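Long-range contacts in possible adhesin (Caldicellulosiruptor kronotskyensis, PDB 4WA0), which probably mediates attachment of the bacterium to cellulose as a tapirin, the chain being its C-terminal beta-helix domain: residues T155-S166 with I176-T187; M106-Y114 with K126-M134. One frame throughout, in Å; residues are numbered along the deposited sequence. Where two conformers were deposited one is given.

Interaction 1 (T155-S166 with I176-T187)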
ATOM      1  N   THR A 155       4.965  17.076 -14.199  1.00 12.09           N
ATOM      2  CA  THR A 155       4.514  18.452 -13.934  1.00 12.63           C
ATOM      3  C   THR A 155       4.911  18.861 -12.560  1.00 12.91           C
ATOM      4  O   THR A 155       4.570  18.169 -11.585  1.00 13.08           O
ATOM      5  CB  THR A 155       3.010  18.602 -14.126  1.00 13.28           C
ATOM      6  OG1 THR A 155       2.675  18.267 -15.469  1.00 14.54           O
ATOM      7  CG2 THR A 155       2.569  20.022 -13.915  1.00 14.48           C
ATOM      8  N   LEU A 156       5.648  19.981 -12.459  1.00 12.15           N
ATOM      9  CA  LEU A 156       6.017  20.560 -11.162  1.00 12.38           C
ATOM     10  C   LEU A 156       5.001  21.675 -10.915  1.00 13.76           C
ATOM     11  O   LEU A 156       4.977  22.685 -11.631  1.00 14.10           O
ATOM     12  CB  LEU A 156       7.513  21.020 -11.115  1.00 14.63           C
ATOM     13  CG  LEU A 156       8.478  19.919 -11.708  1.00 15.16           C
ATOM     14  CD1 LEU A 156       9.928  20.427 -11.574  1.00 18.19           C
ATOM     15  CD2 LEU A 156       8.298  18.598 -10.989  1.00 15.33           C
ATOM     16  N   LYS A 157       4.122  21.500  -9.932  1.00 13.43           N
ATOM     17  CA  LYS A 157       3.003  22.455  -9.775  1.00 15.16           C
ATOM     18  C   LYS A 157       3.500  23.779  -9.188  1.00 14.68           C
ATOM     19  O   LYS A 157       4.620  23.937  -8.726  1.00 15.53           O
ATOM     20  CB  LYS A 157       1.863  21.870  -8.932  1.00 17.50           C
ATOM     21  CG  LYS A 157       1.343  20.519  -9.441  1.00 19.45           C
ATOM     22  CD  LYS A 157       0.518  20.643 -10.678  1.00 23.80           C
ATOM     23  CE  LYS A 157      -0.867  21.180 -10.358  1.00 25.42           C
ATOM     24  NZ  LYS A 157      -1.571  21.459 -11.646  1.00 28.68           N
ATOM     25  N   SER A 158       2.612  24.758  -9.152  1.00 17.53           N
ATOM     26  CA  SER A 158       3.036  26.107  -8.770  1.00 18.39           C
ATOM     27  C   SER A 158       3.703  26.201  -7.409  1.00 16.78           C
ATOM     28  O   SER A 158       3.241  25.585  -6.421  1.00 16.34           O
ATOM     29  CB  SER A 158       1.890  27.106  -8.915  1.00 22.75           C
ATOM     30  OG  SER A 158       0.839  26.712  -8.098  1.00 29.33           O
ATOM     31  N   ASN A 159       4.819  26.934  -7.386  0.62 17.22           N
ATOM     32  CA  ASN A 159       5.645  27.163  -6.198  0.62 17.62           C
ATOM     33  C   ASN A 159       6.256  25.954  -5.549  0.62 16.67           C
ATOM     34  O   ASN A 159       6.787  26.040  -4.437  0.62 17.21           O
ATOM     35  CB  ASN A 159       4.853  28.009  -5.218  0.62 19.83           C
ATOM     36  CG  ASN A 159       4.431  29.299  -5.869  0.62 19.93           C
ATOM     37  OD1 ASN A 159       5.302  30.046  -6.324  0.62 18.32           O
ATOM     38  ND2 ASN A 159       3.116  29.496  -6.064  0.62 20.07           N
ATOM     39  N   SER A 160       6.262  24.827  -6.285  1.00 16.70           N
ATOM     40  CA  SER A 160       6.883  23.599  -5.781  1.00 16.42           C
ATOM     41  C   SER A 160       8.411  23.821  -5.772  1.00 15.90           C
ATOM     42  O   SER A 160       8.901  24.821  -6.322  1.00 16.24           O
ATOM     43  CB  SER A 160       6.474  22.367  -6.621  1.00 15.41           C
ATOM     44  OG  SER A 160       6.904  22.526  -7.954  1.00 14.45           O
ATOM     45  N   ALA A 161       9.144  22.947  -5.095  1.00 16.92           N
ATOM     46  CA  ALA A 161      10.617  22.943  -5.016  1.00 16.34           C
ATOM     47  C   ALA A 161      11.060  21.519  -5.274  1.00 18.04           C
ATOM     48  O   ALA A 161      10.651  20.550  -4.561  1.00 15.62           O
ATOM     49  CB  ALA A 161      11.079  23.398  -3.651  1.00 17.63           C
ATOM     50  N   VAL A 162      11.876  21.341  -6.307  1.00 15.45           N
ATOM     51  CA  VAL A 162      12.268  19.978  -6.689  1.00 15.01           C
ATOM     52  C   VAL A 162      13.771  19.942  -6.817  1.00 15.35           C
ATOM     53  O   VAL A 162      14.325  20.790  -7.520  1.00 14.80           O
ATOM     54  CB  VAL A 162      11.644  19.643  -8.038  1.00 14.50           C
ATOM     55  CG1 VAL A 162      12.250  18.373  -8.553  1.00 16.73           C
ATOM     56  CG2 VAL A 162      10.146  19.564  -7.898  1.00 16.03           C
ATOM     57  N   TYR A 163      14.423  18.968  -6.217  1.00 14.39           N
ATOM     58  CA  TYR A 163      15.890  18.905  -6.160  1.00 15.10           C
ATOM     59  C   TYR A 163      16.298  17.548  -6.712  1.00 15.54           C
ATOM     60  O   TYR A 163      15.818  16.572  -6.180  1.00 16.31           O
ATOM     61  CB  TYR A 163      16.332  19.019  -4.759  1.00 15.02           C
ATOM     62  CG  TYR A 163      15.925  20.285  -3.991  1.00 17.09           C
ATOM     63  CD1 TYR A 163      14.673  20.399  -3.475  1.00 18.83           C
ATOM     64  CD2 TYR A 163      16.834  21.365  -3.801  1.00 18.15           C
ATOM     65  CE1 TYR A 163      14.289  21.523  -2.789  1.00 19.80           C
ATOM     66  CE2 TYR A 163      16.471  22.485  -3.096  1.00 20.41           C
ATOM     67  CZ  TYR A 163      15.184  22.553  -2.597  1.00 20.46           C
ATOM     68  OH  TYR A 163      14.759  23.672  -1.925  1.00 24.26           O
ATOM     69  N   CYS A 164      17.086  17.492  -7.788  1.00 14.36           N
ATOM     70  CA  CYS A 164      17.510  16.202  -8.441  1.00 15.96           C
ATOM     71  C   CYS A 164      18.985  16.315  -8.766  1.00 13.81           C
ATOM     72  O   CYS A 164      19.499  17.376  -9.049  1.00 12.27           O
ATOM     73  CB  CYS A 164      16.778  15.745  -9.768  1.00 16.75           C
ATOM     74  SG  CYS A 164      15.044  16.163  -9.850  1.00 26.30           S
ATOM     75  N   ASN A 165      19.658  15.198  -8.787  1.00 13.77           N
ATOM     76  CA  ASN A 165      20.994  15.216  -9.327  1.00 12.61           C
ATOM     77  C   ASN A 165      21.098  15.483 -10.802  1.00 13.34           C
ATOM     78  O   ASN A 165      21.951  16.246 -11.238  1.00 13.40           O
ATOM     79  CB  ASN A 165      21.720  13.882  -8.990  1.00 14.16           C
ATOM     80  CG  ASN A 165      23.157  13.891  -9.431  1.00 16.63           C
ATOM     81  OD1 ASN A 165      23.495  13.258 -10.442  1.00 21.64           O
ATOM     82  ND2 ASN A 165      23.961  14.705  -8.799  1.00 15.53           N
ATOM     83  N   SER A 166      20.242  14.839 -11.578  0.57 13.85           N
ATOM     84  CA  SER A 166      20.299  14.862 -13.029  0.57 14.31           C
ATOM     85  C   SER A 166      18.900  14.676 -13.587  0.57 13.89           C
ATOM     86  O   SER A 166      18.020  14.100 -12.923  0.57 15.31           O
ATOM     87  CB  SER A 166      21.182  13.699 -13.530  0.57 15.05           C
ATOM     88  OG  SER A 166      22.544  13.900 -13.173  0.57 17.37           O
ATOM     89  N   ILE A 176       7.154  19.829 -17.239  1.00 12.83           N
ATOM     90  CA  ILE A 176       6.417  21.082 -17.208  1.00 12.20           C
ATOM     91  C   ILE A 176       6.587  21.769 -15.873  1.00 13.47           C
ATOM     92  O   ILE A 176       6.355  21.122 -14.813  1.00 12.58           O
ATOM     93  CB  ILE A 176       4.937  20.819 -17.483  1.00 14.48           C
ATOM     94  CG1 ILE A 176       4.789  20.104 -18.825  1.00 18.39           C
ATOM     95  CG2 ILE A 176       4.155  22.147 -17.412  1.00 15.08           C
ATOM     96  CD1 ILE A 176       3.747  19.008 -18.858  1.00 22.86           C
ATOM     97  N   LEU A 177       7.028  23.038 -15.884  1.00 12.75           N
ATOM     98  CA  LEU A 177       7.068  23.836 -14.653  1.00 14.04           C
ATOM     99  C   LEU A 177       5.927  24.839 -14.670  1.00 14.52           C
ATOM    100  O   LEU A 177       5.734  25.548 -15.651  1.00 13.70           O
ATOM    101  CB  LEU A 177       8.329  24.619 -14.485  1.00 14.45           C
ATOM    102  CG  LEU A 177       9.567  23.944 -13.941  1.00 18.27           C
ATOM    103  CD1 LEU A 177      10.130  23.018 -14.988  1.00 20.60           C
ATOM    104  CD2 LEU A 177      10.637  24.912 -13.463  1.00 17.92           C
ATOM    105  N   GLU A 178       5.076  24.805 -13.628  1.00 13.66           N
ATOM    106  CA  GLU A 178       4.056  25.854 -13.507  1.00 16.07           C
ATOM    107  C   GLU A 178       4.670  27.066 -12.837  1.00 14.96           C
ATOM    108  O   GLU A 178       5.819  27.067 -12.345  1.00 14.57           O
ATOM    109  CB  GLU A 178       2.868  25.376 -12.691  1.00 15.68           C
ATOM    110  CG  GLU A 178       2.140  24.218 -13.332  1.00 17.60           C
ATOM    111  CD  GLU A 178       0.860  23.832 -12.548  1.00 19.49           C
ATOM    112  OE1 GLU A 178       0.671  24.232 -11.334  1.00 24.78           O
ATOM    113  OE2 GLU A 178       0.067  23.122 -13.209  1.00 21.97           O
ATOM    114  N   ASN A 179       3.881  28.143 -12.783  1.00 17.68           N
ATOM    115  CA  ASN A 179       4.367  29.420 -12.215  1.00 19.08           C
ATOM    116  C   ASN A 179       4.970  29.273 -10.818  1.00 16.86           C
ATOM    117  O   ASN A 179       4.348  28.703  -9.930  1.00 18.30           O
ATOM    118  CB  ASN A 179       3.151  30.358 -12.148  1.00 23.02           C
ATOM    119  CG  ASN A 179       3.502  31.764 -11.764  1.00 26.54           C
ATOM    120  OD1 ASN A 179       3.526  32.105 -10.575  1.00 35.57           O
ATOM    121  ND2 ASN A 179       3.758  32.581 -12.739  1.00 31.76           N
ATOM    122  N   GLY A 180       6.162  29.800 -10.617  1.00 16.58           N
ATOM    123  CA  GLY A 180       6.860  29.802  -9.334  1.00 15.42           C
ATOM    124  C   GLY A 180       7.456  28.499  -8.911  1.00 14.64           C
ATOM    125  O   GLY A 180       8.146  28.445  -7.858  1.00 17.01           O
ATOM    126  N   ALA A 181       7.302  27.457  -9.761  1.00 14.49           N
ATOM    127  CA  ALA A 181       7.959  26.187  -9.430  1.00 14.24           C
ATOM    128  C   ALA A 181       9.490  26.435  -9.538  1.00 13.76           C
ATOM    129  O   ALA A 181       9.974  27.290 -10.360  1.00 14.98           O
ATOM    130  CB  ALA A 181       7.525  25.096 -10.386  1.00 14.65           C
ATOM    131  N   LYS A 182      10.261  25.748  -8.711  1.00 12.96           N
ATOM    132  CA  LYS A 182      11.711  25.915  -8.651  1.00 12.69           C
ATOM    133  C   LYS A 182      12.330  24.533  -8.858  1.00 14.28           C
ATOM    134  O   LYS A 182      12.090  23.613  -8.004  1.00 15.30           O
ATOM    135  CB  LYS A 182      12.125  26.392  -7.250  1.00 14.56           C
ATOM    136  CG  LYS A 182      11.472  27.745  -6.949  1.00 15.17           C
ATOM    137  CD  LYS A 182      11.642  28.289  -5.538  1.00 16.49           C
ATOM    138  CE  LYS A 182      10.977  27.413  -4.481  1.00 18.34           C
ATOM    139  NZ  LYS A 182       9.498  27.354  -4.720  1.00 19.28           N
ATOM    140  N   LEU A 183      13.086  24.349  -9.945  1.00 13.13           N
ATOM    141  CA  LEU A 183      13.830  23.113 -10.184  1.00 12.47           C
ATOM    142  C   LEU A 183      15.328  23.356  -9.950  1.00 13.81           C
ATOM    143  O   LEU A 183      15.907  24.289 -10.532  1.00 13.52           O
ATOM    144  CB  LEU A 183      13.662  22.631 -11.600  1.00 14.24           C
ATOM    145  CG  LEU A 183      14.386  21.351 -12.081  1.00 16.01           C
ATOM    146  CD1 LEU A 183      14.045  20.180 -11.198  1.00 16.86           C
ATOM    147  CD2 LEU A 183      14.083  21.144 -13.564  1.00 17.18           C
ATOM    148  N   TYR A 184      15.927  22.499  -9.148  1.00 12.63           N
ATOM    149  CA  TYR A 184      17.362  22.561  -8.839  1.00 12.95           C
ATOM    150  C   TYR A 184      18.003  21.293  -9.311  1.00 15.09           C
ATOM    151  O   TYR A 184      17.561  20.226  -8.907  1.00 14.18           O
ATOM    152  CB  TYR A 184      17.666  22.734  -7.352  1.00 13.31           C
ATOM    153  CG  TYR A 184      17.016  23.921  -6.620  1.00 14.49           C
ATOM    154  CD1 TYR A 184      15.729  23.838  -6.123  1.00 17.06           C
ATOM    155  CD2 TYR A 184      17.747  25.064  -6.326  1.00 17.64           C
ATOM    156  CE1 TYR A 184      15.162  24.916  -5.411  1.00 18.08           C
ATOM    157  CE2 TYR A 184      17.191  26.119  -5.651  1.00 18.07           C
ATOM    158  CZ  TYR A 184      15.899  26.025  -5.173  1.00 20.19           C
ATOM    159  OH  TYR A 184      15.361  27.050  -4.436  1.00 20.94           O
ATOM    160  N   LEU A 185      19.009  21.406 -10.209  1.00 13.97           N
ATOM    161  CA  LEU A 185      19.687  20.254 -10.734  1.00 13.33           C
ATOM    162  C   LEU A 185      21.125  20.384 -10.386  1.00 13.07           C
ATOM    163  O   LEU A 185      21.696  21.468 -10.570  1.00 14.66           O
ATOM    164  CB  LEU A 185      19.487  20.221 -12.276  1.00 13.39           C
ATOM    165  CG  LEU A 185      18.047  20.051 -12.720  1.00 14.18           C
ATOM    166  CD1 LEU A 185      18.004  20.133 -14.212  1.00 15.95           C
ATOM    167  CD2 LEU A 185      17.518  18.716 -12.214  1.00 15.42           C
ATOM    168  N   ALA A 186      21.728  19.319  -9.881  1.00 12.11           N
ATOM    169  CA  ALA A 186      23.174  19.313  -9.529  1.00 13.13           C
ATOM    170  C   ALA A 186      24.085  19.328 -10.754  1.00 13.89           C
ATOM    171  O   ALA A 186      25.232  19.589 -10.641  1.00 14.27           O
ATOM    172  CB  ALA A 186      23.479  18.094  -8.683  1.00 12.78           C
ATOM    173  N   THR A 187      23.554  18.945 -11.894  1.00 13.01           N
ATOM    174  CA  THR A 187      24.291  18.869 -13.186  1.00 12.01           C
ATOM    175  C   THR A 187      23.523  19.626 -14.227  1.00 13.51           C
ATOM    176  O   THR A 187      22.406  20.184 -13.969  1.00 13.29           O
ATOM    177  CB  THR A 187      24.389  17.355 -13.608  1.00 12.28           C
ATOM    178  OG1 THR A 187      23.061  16.784 -13.726  1.00 13.37           O
ATOM    179  CG2 THR A 187      25.183  16.541 -12.567  1.00 14.41           C
TER

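Interaction 2 (M106-Y114 with K126-M134)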
HETATM    1  N   MSE A 106      12.442   4.206  -8.218  0.55 15.73           N
HETATM    2  CA  MSE A 106      11.013   4.338  -8.526  0.55 13.21           C
HETATM    3  C   MSE A 106      10.867   4.188 -10.000  0.55 13.07           C
HETATM    4  O   MSE A 106      11.353   5.036 -10.739  0.55 10.66           O
HETATM    5  CB  MSE A 106      10.418   5.660  -8.084  0.55 14.98           C
HETATM    6  CG  MSE A 106       8.932   5.635  -8.416  0.55 16.68           C
HETATM    7 SE   MSE A 106       7.972   7.252  -7.817  0.55 21.84          SE
HETATM    8  CE  MSE A 106       8.884   7.783  -6.133  0.55 20.17           C
ATOM      9  N   GLN A 107      10.226   3.101 -10.457  0.55 11.96           N
ATOM     10  CA  GLN A 107      10.091   2.822 -11.893  0.55 13.04           C
ATOM     11  C   GLN A 107       8.612   2.805 -12.281  0.55 11.90           C
ATOM     12  O   GLN A 107       7.880   1.912 -11.817  0.55 12.16           O
ATOM     13  CB  GLN A 107      10.762   1.501 -12.235  0.55 16.10           C
ATOM     14  CG  GLN A 107      12.280   1.628 -12.338  0.55 19.83           C
ATOM     15  CD  GLN A 107      12.949   0.329 -12.743  0.55 22.94           C
ATOM     16  OE1 GLN A 107      12.364  -0.486 -13.431  0.55 29.17           O
ATOM     17  NE2 GLN A 107      14.186   0.141 -12.318  0.55 28.42           N
ATOM     18  N   LEU A 108       8.146   3.793 -13.042  1.00 10.22           N
ATOM     19  CA  LEU A 108       6.729   3.920 -13.361  1.00 10.45           C
ATOM     20  C   LEU A 108       6.572   3.664 -14.850  1.00 11.07           C
ATOM     21  O   LEU A 108       6.882   4.530 -15.663  1.00 11.84           O
ATOM     22  CB  LEU A 108       6.162   5.258 -12.979  1.00 11.54           C
ATOM     23  CG  LEU A 108       6.371   5.723 -11.523  1.00 12.04           C
ATOM     24  CD1 LEU A 108       5.707   7.066 -11.274  1.00 13.15           C
ATOM     25  CD2 LEU A 108       5.897   4.702 -10.525  1.00 11.93           C
ATOM     26  N   TYR A 109       6.080   2.482 -15.196  1.00 11.83           N
ATOM     27  CA  TYR A 109       5.850   2.071 -16.574  1.00 12.00           C
ATOM     28  C   TYR A 109       4.368   2.087 -16.925  1.00 11.83           C
ATOM     29  O   TYR A 109       3.995   2.392 -18.064  1.00 10.96           O
ATOM     30  CB  TYR A 109       6.438   0.686 -16.787  1.00 11.65           C
ATOM     31  CG  TYR A 109       7.971   0.646 -16.704  1.00 16.13           C
ATOM     32  CD1 TYR A 109       8.734   1.792 -16.814  1.00 18.27           C
ATOM     33  CD2 TYR A 109       8.615  -0.488 -16.361  1.00 26.26           C
ATOM     34  CE1 TYR A 109      10.125   1.769 -16.628  1.00 22.22           C
ATOM     35  CE2 TYR A 109      10.016  -0.518 -16.249  1.00 27.80           C
ATOM     36  CZ  TYR A 109      10.745   0.612 -16.395  1.00 25.76           C
ATOM     37  OH  TYR A 109      12.150   0.583 -16.247  1.00 27.68           O
ATOM     38  N   GLY A 110       3.497   1.719 -15.968  1.00 10.92           N
ATOM     39  CA  GLY A 110       2.092   1.703 -16.292  1.00 11.37           C
ATOM     40  C   GLY A 110       1.535   3.089 -16.459  1.00 10.82           C
ATOM     41  O   GLY A 110       1.869   3.959 -15.681  1.00 10.80           O
ATOM     42  N   ALA A 111       0.771   3.340 -17.525  1.00 10.65           N
ATOM     43  CA  ALA A 111       0.034   4.578 -17.657  1.00 10.01           C
ATOM     44  C   ALA A 111      -0.774   4.894 -16.409  1.00 11.04           C
ATOM     45  O   ALA A 111      -1.220   3.987 -15.754  1.00 11.69           O
ATOM     46  CB  ALA A 111      -0.895   4.476 -18.822  1.00 11.08           C
ATOM     47  N   GLY A 112      -0.959   6.165 -16.118  1.00 11.28           N
ATOM     48  CA  GLY A 112      -1.683   6.567 -14.966  1.00 12.13           C
ATOM     49  C   GLY A 112      -1.297   7.952 -14.518  1.00 11.59           C
ATOM     50  O   GLY A 112      -0.356   8.529 -15.025  1.00 10.95           O
ATOM     51  N   SER A 113      -2.071   8.439 -13.556  1.00 11.66           N
ATOM     52  CA  SER A 113      -1.842   9.730 -12.945  1.00 11.95           C
ATOM     53  C   SER A 113      -1.261   9.493 -11.511  1.00 11.60           C
ATOM     54  O   SER A 113      -1.953   8.874 -10.642  1.00 11.33           O
ATOM     55  CB  SER A 113      -3.128  10.517 -12.890  1.00 14.41           C
ATOM     56  OG  SER A 113      -2.926  11.774 -12.254  1.00 19.98           O
ATOM     57  N   TYR A 114      -0.022   9.910 -11.361  1.00 10.25           N
ATOM     58  CA  TYR A 114       0.715   9.751 -10.117  1.00 11.20           C
ATOM     59  C   TYR A 114       0.889  11.126  -9.521  1.00 12.68           C
ATOM     60  O   TYR A 114       1.690  11.941 -10.043  1.00 12.95           O
ATOM     61  CB  TYR A 114       2.024   9.026 -10.384  1.00 10.94           C
ATOM     62  CG  TYR A 114       1.963   7.693 -11.097  1.00  9.64           C
ATOM     63  CD1 TYR A 114       1.882   7.608 -12.500  1.00 10.37           C
ATOM     64  CD2 TYR A 114       2.025   6.503 -10.394  1.00 10.51           C
ATOM     65  CE1 TYR A 114       1.829   6.372 -13.117  1.00  9.56           C
ATOM     66  CE2 TYR A 114       2.020   5.295 -11.033  1.00  9.99           C
ATOM     67  CZ  TYR A 114       1.900   5.224 -12.376  1.00  9.67           C
ATOM     68  OH  TYR A 114       1.862   3.981 -12.965  1.00 10.43           O
ATOM     69  N   LYS A 126      12.307   6.910 -12.600  1.00 10.76           N
ATOM     70  CA  LYS A 126      12.204   6.633 -14.044  1.00 12.36           C
ATOM     71  C   LYS A 126      10.735   6.486 -14.431  1.00 11.90           C
ATOM     72  O   LYS A 126      10.043   5.656 -13.833  1.00 11.91           O
ATOM     73  CB  LYS A 126      12.991   5.396 -14.361  1.00 12.66           C
ATOM     74  CG  LYS A 126      12.938   5.147 -15.836  1.00 16.04           C
ATOM     75  CD  LYS A 126      13.659   3.910 -16.246  1.00 17.95           C
ATOM     76  CE  LYS A 126      13.310   3.661 -17.728  1.00 21.03           C
ATOM     77  NZ  LYS A 126      14.245   2.643 -18.257  1.00 26.45           N
ATOM     78  N   LEU A 127      10.264   7.382 -15.277  1.00 10.23           N
ATOM     79  CA  LEU A 127       8.920   7.264 -15.881  1.00 10.62           C
ATOM     80  C   LEU A 127       9.098   6.949 -17.350  1.00 11.59           C
ATOM     81  O   LEU A 127       9.837   7.639 -18.022  1.00 11.95           O
ATOM     82  CB  LEU A 127       8.140   8.526 -15.785  1.00 12.31           C
ATOM     83  CG  LEU A 127       7.646   8.888 -14.398  1.00 16.84           C
ATOM     84  CD1 LEU A 127       8.763   9.478 -13.653  1.00 18.78           C
ATOM     85  CD2 LEU A 127       6.635  10.029 -14.591  1.00 17.59           C
ATOM     86  N   ALA A 128       8.485   5.842 -17.795  1.00 10.56           N
ATOM     87  CA  ALA A 128       8.673   5.376 -19.211  1.00 10.71           C
ATOM     88  C   ALA A 128       7.375   4.889 -19.790  1.00 12.43           C
ATOM     89  O   ALA A 128       6.822   3.886 -19.329  1.00 14.40           O
ATOM     90  CB  ALA A 128       9.722   4.308 -19.258  1.00 11.88           C
ATOM     91  N   GLY A 129       6.898   5.603 -20.785  1.00 12.83           N
ATOM     92  CA  GLY A 129       5.772   5.116 -21.594  1.00 13.33           C
ATOM     93  C   GLY A 129       4.664   6.132 -21.781  1.00 13.32           C
ATOM     94  O   GLY A 129       4.491   7.060 -20.980  1.00 13.29           O
ATOM     95  N   PRO A 130       3.865   5.968 -22.847  1.00 13.21           N
ATOM     96  CA  PRO A 130       2.762   6.846 -23.033  1.00 13.25           C
ATOM     97  C   PRO A 130       1.800   6.809 -21.858  1.00 12.92           C
ATOM     98  O   PRO A 130       1.540   5.784 -21.264  1.00 13.39           O
ATOM     99  CB  PRO A 130       2.072   6.308 -24.311  1.00 14.96           C
ATOM    100  CG  PRO A 130       3.172   5.665 -25.042  1.00 15.70           C
ATOM    101  CD  PRO A 130       3.969   4.976 -23.956  1.00 14.58           C
ATOM    102  N   GLY A 131       1.274   7.973 -21.541  1.00 13.32           N
ATOM    103  CA  GLY A 131       0.297   8.070 -20.472  1.00 11.87           C
ATOM    104  C   GLY A 131       0.771   7.989 -19.023  1.00 11.00           C
ATOM    105  O   GLY A 131      -0.099   7.990 -18.127  1.00 11.17           O
ATOM    106  N   VAL A 132       2.072   7.890 -18.811  1.00  9.96           N
ATOM    107  CA  VAL A 132       2.665   7.872 -17.488  1.00  9.88           C
ATOM    108  C   VAL A 132       2.879   9.353 -17.071  1.00 10.70           C
ATOM    109  O   VAL A 132       3.840  10.022 -17.577  1.00 11.96           O
ATOM    110  CB  VAL A 132       3.991   7.159 -17.474  1.00 11.21           C
ATOM    111  CG1 VAL A 132       4.516   7.097 -16.015  1.00 11.82           C
ATOM    112  CG2 VAL A 132       3.863   5.757 -18.031  1.00 13.20           C
ATOM    113  N   ASN A 133       2.025   9.875 -16.214  1.00 10.79           N
ATOM    114  CA  ASN A 133       2.011  11.324 -15.906  1.00 11.07           C
ATOM    115  C   ASN A 133       2.126  11.522 -14.409  1.00 10.69           C
ATOM    116  O   ASN A 133       1.254  11.051 -13.647  1.00 12.17           O
ATOM    117  CB  ASN A 133       0.722  11.923 -16.389  1.00 13.20           C
ATOM    118  CG  ASN A 133       0.614  11.917 -17.895  1.00 13.01           C
ATOM    119  OD1 ASN A 133       1.579  12.194 -18.572  1.00 14.39           O
ATOM    120  ND2 ASN A 133      -0.518  11.458 -18.416  1.00 15.33           N
HETATM  121  N   MSE A 134       3.226  12.097 -13.957  1.00  9.88           N
HETATM  122  CA  MSE A 134       3.406  12.467 -12.548  1.00 10.99           C
HETATM  123  C   MSE A 134       3.314  13.894 -12.267  1.00 10.89           C
HETATM  124  O   MSE A 134       3.823  14.743 -13.047  1.00 11.61           O
HETATM  125  CB  MSE A 134       4.785  11.945 -12.148  1.00 11.29           C
HETATM  126  CG  MSE A 134       4.985  12.082 -10.660  1.00 13.70           C
HETATM  127 SE   MSE A 134       6.637  11.228  -9.973  1.00 19.54          SE
HETATM  128  CE  MSE A 134       7.811  12.521 -10.682  1.00 16.72           C
TER

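Interaction 1 (T155-S166 with I176-T187)
L156 and L177 pair in parallel, as do A161 to C164 with K182 to L185, where the short strands 161-164 and 182-185 run 4.8 Å apart at 12° in successive coils of the beta-helix. V162 N, Y184 N and C164 N donate in turn to K182 O, V162 O and Y184 O across this pair. On the outer side of the sheet Y163 and Y184 leave their strands in the same direction, and their rings lie almost parallel, planes at 2° and centroids 4.5 Å apart. They are slid so far that overlap is confined to the rims, with Y163 CE2 3.4 Å from Y184 CD1. On the other side V162 CG1 meets L183 CD1 at 3.7 Å; L156 CD1 reaches the same methyl, and C164 CB rests on L185 CD2 in the buried row.

Between the two strand pairs each coil makes a type II turn, K157 to S160 and E178 to A181, one above the other. The carboxylate of E178 joins them: OE2 receives K157 NZ on its syn side at 2.8 Å in a salt bridge, while OE1 accepts S158 N from the anti side, a bent bond of 131°, both donors standing somewhat out of the carboxylate plane. K182 folds back through bends at chi3 and chi4 until NZ lies 3.1 Å from S160 O; K182 N takes the same oxygen from the opposite face of its carbonyl plane. At the next corner T187 OG1 donates to N165 O at 2.8 Å, on a lone pair in the carbonyl plane.

F210 meets the Y163 ring at an incline and also touches Y184. Strand 139-142 flanks 161-164 on the preceding coil, with A140 against V162 and I142 against C164, while I197 and N199 of strand 197-199 cover L177 on the following one.

Interaction 2 (M106-Y114 with K126-M134)
Two consecutive coils of the parallel beta-helix meet here at a corner, where strands 106-108 and 126-128 of one sheet give way to strands 112-114 and 132-134 of another. The register slips by one residue in between: L108 pairs with L127, whereas G112 pairs with V132, since the second coil has one residue more between its strands, in the connection that holds the type II turn from G129 to V132. L108 N bonds to K126 O and A128 N to L108 O before the corner; after it G112 N reaches G131 O from above the carbonyl plane, and Y114 N takes N133 O at 2.9 Å.

V132 fills the inside of the bend. Its CG1, anti to the backbone N (chi1 -176°), packs 3.9 Å from L108 CB and 4.0 Å from Y114 CE1, while CG2 turns to the peptide oxygens of the first coil and comes within 3.4 Å of Y109 O. Beside it L108 CD1 lies over one face of the Y114 ring, near the rim, and also touches L127 CG at 4.1 Å, which joins both strand pairs into a single buried cluster.

On the face it shares with Q107, K126 is fully extended, and its CE approaches the edge of the Y109 ring, 3.9 Å from CE1; A128 CB meets the same ring obliquely, 3.6 Å from CD1. E147 and I149 on the next coil touch K126 as well. R87 of the preceding coil spans the corner through NH1, which donates to both Y109 O and P130 O and so links the two connecting loops.

Y114 reaches back across the bend from the interior: its OH donates to G110 O at 2.7 Å, from above the carbonyl plane, fixing the hydroxyl end of the ring to the loop of its own coil.

In the fold
Interaction 2 closes before interaction 1 opens, and their centres lie about 18 Å apart on the same side of the chain's centre. Both join successive coils of the beta-helix. Interaction 2 spans the bend from the sheet holding strand 106-108 to that holding 112-116; interaction 1 runs from the latter sheet along the third face and just round the next corner, so its end reaches the sheet where interaction 2 begins. In the shared middle sheet strands 132-136 and 153-156 are neighbours, and T155 N lies 2.8 Å from M134 O in a probable hydrogen bond. Away from the magnesium site, the same coil-to-coil pairing thus recurs along the C-terminal domain of this probable cellulose-attachment protein.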